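Local structure of amine oxidase (Emericella nidulans, 3PGB) at residues 71-76 / 779-784. The protein probably oxidises primary amines to aldehydes, as a copper- and topaquinone-dependent amine oxidase. Sequence-based numbering, arbitrary orientation.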
ATOM      1  N   LEU A  71     -15.024  25.851  19.453  1.00 20.70           N
ATOM      2  CA  LEU A  71     -15.927  26.674  20.255  1.00 21.28           C
ATOM      3  C   LEU A  71     -17.281  25.991  20.391  1.00 21.67           C
ATOM      4  O   LEU A  71     -17.743  25.335  19.466  1.00 21.64           O
ATOM      5  CB  LEU A  71     -16.115  28.052  19.608  1.00 21.23           C
ATOM      6  CG  LEU A  71     -14.865  28.928  19.486  1.00 21.06           C
ATOM      7  CD1 LEU A  71     -15.127  30.124  18.573  1.00 21.20           C
ATOM      8  CD2 LEU A  71     -14.384  29.386  20.851  1.00 20.08           C
ATOM      9  N   THR A  72     -17.916  26.143  21.548  1.00 22.37           N
ATOM     10  CA  THR A  72     -19.312  25.745  21.691  1.00 23.02           C
ATOM     11  C   THR A  72     -20.176  26.764  20.954  1.00 23.59           C
ATOM     12  O   THR A  72     -19.735  27.877  20.664  1.00 23.90           O
ATOM     13  CB  THR A  72     -19.754  25.715  23.156  1.00 23.09           C
ATOM     14  OG1 THR A  72     -19.621  27.027  23.714  1.00 23.06           O
ATOM     15  CG2 THR A  72     -18.915  24.713  23.962  1.00 23.01           C
ATOM     16  N   ASP A  73     -21.408  26.385  20.652  1.00 24.07           N
ATOM     17  CA  ASP A  73     -22.324  27.280  19.953  1.00 24.45           C
ATOM     18  C   ASP A  73     -22.507  28.622  20.666  1.00 24.38           C
ATOM     19  O   ASP A  73     -22.487  29.674  20.027  1.00 24.52           O
ATOM     20  CB  ASP A  73     -23.672  26.587  19.750  1.00 24.62           C
ATOM     21  CG  ASP A  73     -23.631  25.560  18.629  1.00 25.48           C
ATOM     22  OD1 ASP A  73     -22.525  25.288  18.108  1.00 26.04           O
ATOM     23  OD2 ASP A  73     -24.704  25.035  18.259  1.00 26.88           O
ATOM     24  N   ASP A  74     -22.665  28.576  21.984  1.00 24.33           N
ATOM     25  CA  ASP A  74     -22.855  29.780  22.785  1.00 24.14           C
ATOM     26  C   ASP A  74     -21.640  30.706  22.692  1.00 23.88           C
ATOM     27  O   ASP A  74     -21.788  31.909  22.470  1.00 23.97           O
ATOM     28  CB  ASP A  74     -23.137  29.418  24.256  1.00 24.20           C
ATOM     29  CG  ASP A  74     -24.529  28.808  24.466  1.00 24.56           C
ATOM     30  OD1 ASP A  74     -25.300  28.689  23.488  1.00 24.82           O
ATOM     31  OD2 ASP A  74     -24.853  28.444  25.621  1.00 24.59           O
ATOM     32  N   GLU A  75     -20.448  30.143  22.869  1.00 23.38           N
ATOM     33  CA  GLU A  75     -19.207  30.907  22.764  1.00 23.04           C
ATOM     34  C   GLU A  75     -19.119  31.632  21.425  1.00 22.74           C
ATOM     35  O   GLU A  75     -18.835  32.824  21.378  1.00 22.70           O
ATOM     36  CB  GLU A  75     -17.992  29.991  22.916  1.00 23.02           C
ATOM     37  CG  GLU A  75     -17.729  29.521  24.333  1.00 22.86           C
ATOM     38  CD  GLU A  75     -16.668  28.436  24.403  1.00 22.38           C
ATOM     39  OE1 GLU A  75     -16.008  28.311  25.459  1.00 20.89           O
ATOM     40  OE2 GLU A  75     -16.487  27.714  23.396  1.00 22.52           O
ATOM     41  N   THR A  76     -19.367  30.892  20.348  1.00 22.47           N
ATOM     42  CA  THR A  76     -19.335  31.428  18.991  1.00 22.19           C
ATOM     43  C   THR A  76     -20.362  32.543  18.813  1.00 22.37           C
ATOM     44  O   THR A  76     -20.103  33.529  18.124  1.00 22.41           O
ATOM     45  CB  THR A  76     -19.607  30.319  17.953  1.00 22.06           C
ATOM     46  OG1 THR A  76     -18.706  29.227  18.168  1.00 21.40           O
ATOM     47  CG2 THR A  76     -19.437  30.844  16.534  1.00 21.62           C
ATOM     48  N   VAL A 779     -27.517  27.128  11.718  1.00 36.74           N
ATOM     49  CA  VAL A 779     -28.072  27.888  12.843  1.00 37.24           C
ATOM     50  C   VAL A 779     -27.446  29.282  12.856  1.00 37.70           C
ATOM     51  O   VAL A 779     -26.220  29.409  12.919  1.00 37.81           O
ATOM     52  CB  VAL A 779     -27.774  27.208  14.204  1.00 37.24           C
ATOM     53  CG1 VAL A 779     -28.079  28.159  15.359  1.00 37.26           C
ATOM     54  CG2 VAL A 779     -28.563  25.911  14.352  1.00 37.41           C
ATOM     55  N   ARG A 780     -28.282  30.321  12.796  1.00 38.25           N
ATOM     56  CA  ARG A 780     -27.797  31.706  12.795  1.00 38.54           C
ATOM     57  C   ARG A 780     -27.223  32.057  14.173  1.00 38.85           C
ATOM     58  O   ARG A 780     -27.847  31.775  15.195  1.00 38.75           O
ATOM     59  CB  ARG A 780     -28.920  32.676  12.398  1.00 38.44           C
ATOM     60  N   LYS A 781     -26.028  32.648  14.192  1.00 39.43           N
ATOM     61  CA  LYS A 781     -25.313  32.954  15.444  1.00 39.93           C
ATOM     62  C   LYS A 781     -25.285  34.445  15.802  1.00 40.23           C
ATOM     63  O   LYS A 781     -24.935  34.801  16.925  1.00 40.24           O
ATOM     64  CB  LYS A 781     -23.883  32.398  15.392  1.00 39.99           C
ATOM     65  CG  LYS A 781     -23.800  30.873  15.273  1.00 40.25           C
ATOM     66  CD  LYS A 781     -24.257  30.165  16.551  1.00 41.13           C
ATOM     67  CE  LYS A 781     -24.367  28.653  16.363  1.00 41.35           C
ATOM     68  NZ  LYS A 781     -25.232  27.942  17.336  1.00 41.75           N
ATOM     69  N   PHE A 782     -25.628  35.306  14.849  1.00 40.78           N
ATOM     70  CA  PHE A 782     -25.890  36.716  15.133  1.00 41.28           C
ATOM     71  C   PHE A 782     -26.914  37.254  14.127  1.00 41.81           C
ATOM     72  O   PHE A 782     -26.610  37.353  12.938  1.00 41.75           O
ATOM     73  CB  PHE A 782     -24.612  37.554  15.080  1.00 41.27           C
ATOM     74  CG  PHE A 782     -24.829  39.000  15.441  1.00 41.26           C
ATOM     75  CD1 PHE A 782     -25.062  39.951  14.454  1.00 40.91           C
ATOM     76  CD2 PHE A 782     -24.827  39.406  16.772  1.00 41.16           C
ATOM     77  CE1 PHE A 782     -25.276  41.281  14.786  1.00 40.85           C
ATOM     78  CE2 PHE A 782     -25.042  40.735  17.112  1.00 40.97           C
ATOM     79  CZ  PHE A 782     -25.266  41.674  16.119  1.00 40.83           C
ATOM     80  N   PRO A 783     -28.139  37.573  14.591  1.00 42.54           N
ATOM     81  CA  PRO A 783     -28.653  37.350  15.950  1.00 42.99           C
ATOM     82  C   PRO A 783     -28.681  35.863  16.305  1.00 43.46           C
ATOM     83  O   PRO A 783     -29.014  35.036  15.457  1.00 43.53           O
ATOM     84  CB  PRO A 783     -30.080  37.917  15.889  1.00 43.04           C
ATOM     85  CG  PRO A 783     -30.077  38.859  14.728  1.00 42.99           C
ATOM     86  CD  PRO A 783     -29.120  38.273  13.740  1.00 42.59           C
ATOM     87  N   TYR A 784     -28.324  35.533  17.544  1.00 44.09           N
ATOM     88  CA  TYR A 784     -28.250  34.137  17.982  1.00 44.62           C
ATOM     89  C   TYR A 784     -29.650  33.527  18.086  1.00 45.29           C
ATOM     90  O   TYR A 784     -30.440  33.899  18.960  1.00 45.27           O
ATOM     91  CB  TYR A 784     -27.504  34.028  19.322  1.00 44.58           C
ATOM     92  CG  TYR A 784     -27.187  32.611  19.776  1.00 44.24           C
ATOM     93  CD1 TYR A 784     -26.874  31.604  18.858  1.00 43.61           C
ATOM     94  CD2 TYR A 784     -27.161  32.285  21.133  1.00 44.16           C
ATOM     95  CE1 TYR A 784     -26.574  30.314  19.273  1.00 43.25           C
ATOM     96  CE2 TYR A 784     -26.857  30.989  21.560  1.00 43.99           C
ATOM     97  CZ  TYR A 784     -26.564  30.010  20.621  1.00 43.60           C
ATOM     98  OH  TYR A 784     -26.261  28.732  21.023  1.00 43.02           O
TER
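Asp73 and Asp74, in the first turn of helix 73-84 with its Thr72/Glu75 capping box, take hold of Lys781 and Tyr784 near the C-terminus, joining the helix start to strand 776-781 and the turn that follows. In the Asp73 OD2–Lys781 NZ salt bridge (3.1 Å) the ammonium sits over the carboxylate face, as near Asp73 CG as OD2. The lysine chain bends at CB-CG (chi2 -69°), then runs extended to NZ, which lies in the plane of the Tyr784 ring, at its edge. Tyr784 OH gives a hydrogen bond of 2.6 Å to Asp74 OD1, nearly along the C-O axis; the planes of carboxylate and ring are 83° apart. With CG anti to the backbone N (chi1 -171°), the tyrosine side chain reaches the helix, also touching Ala77. A cis peptide before Pro783 shapes the turn, while backbone hydrogen bonds pair Val779 with Thr438 and Lys781 with Glu436, at the start of antiparallel strand 437-451 and just before it. In the capping box, Thr72 N donates to Glu75 OE2 at 2.8 Å, and Glu75 N returns a weak bond to Thr72 OG1. Thr72 O accepts from both Thr76 N and Thr76 OG1, the hydroxyl lying 3.0 Å from it and above the carbonyl plane.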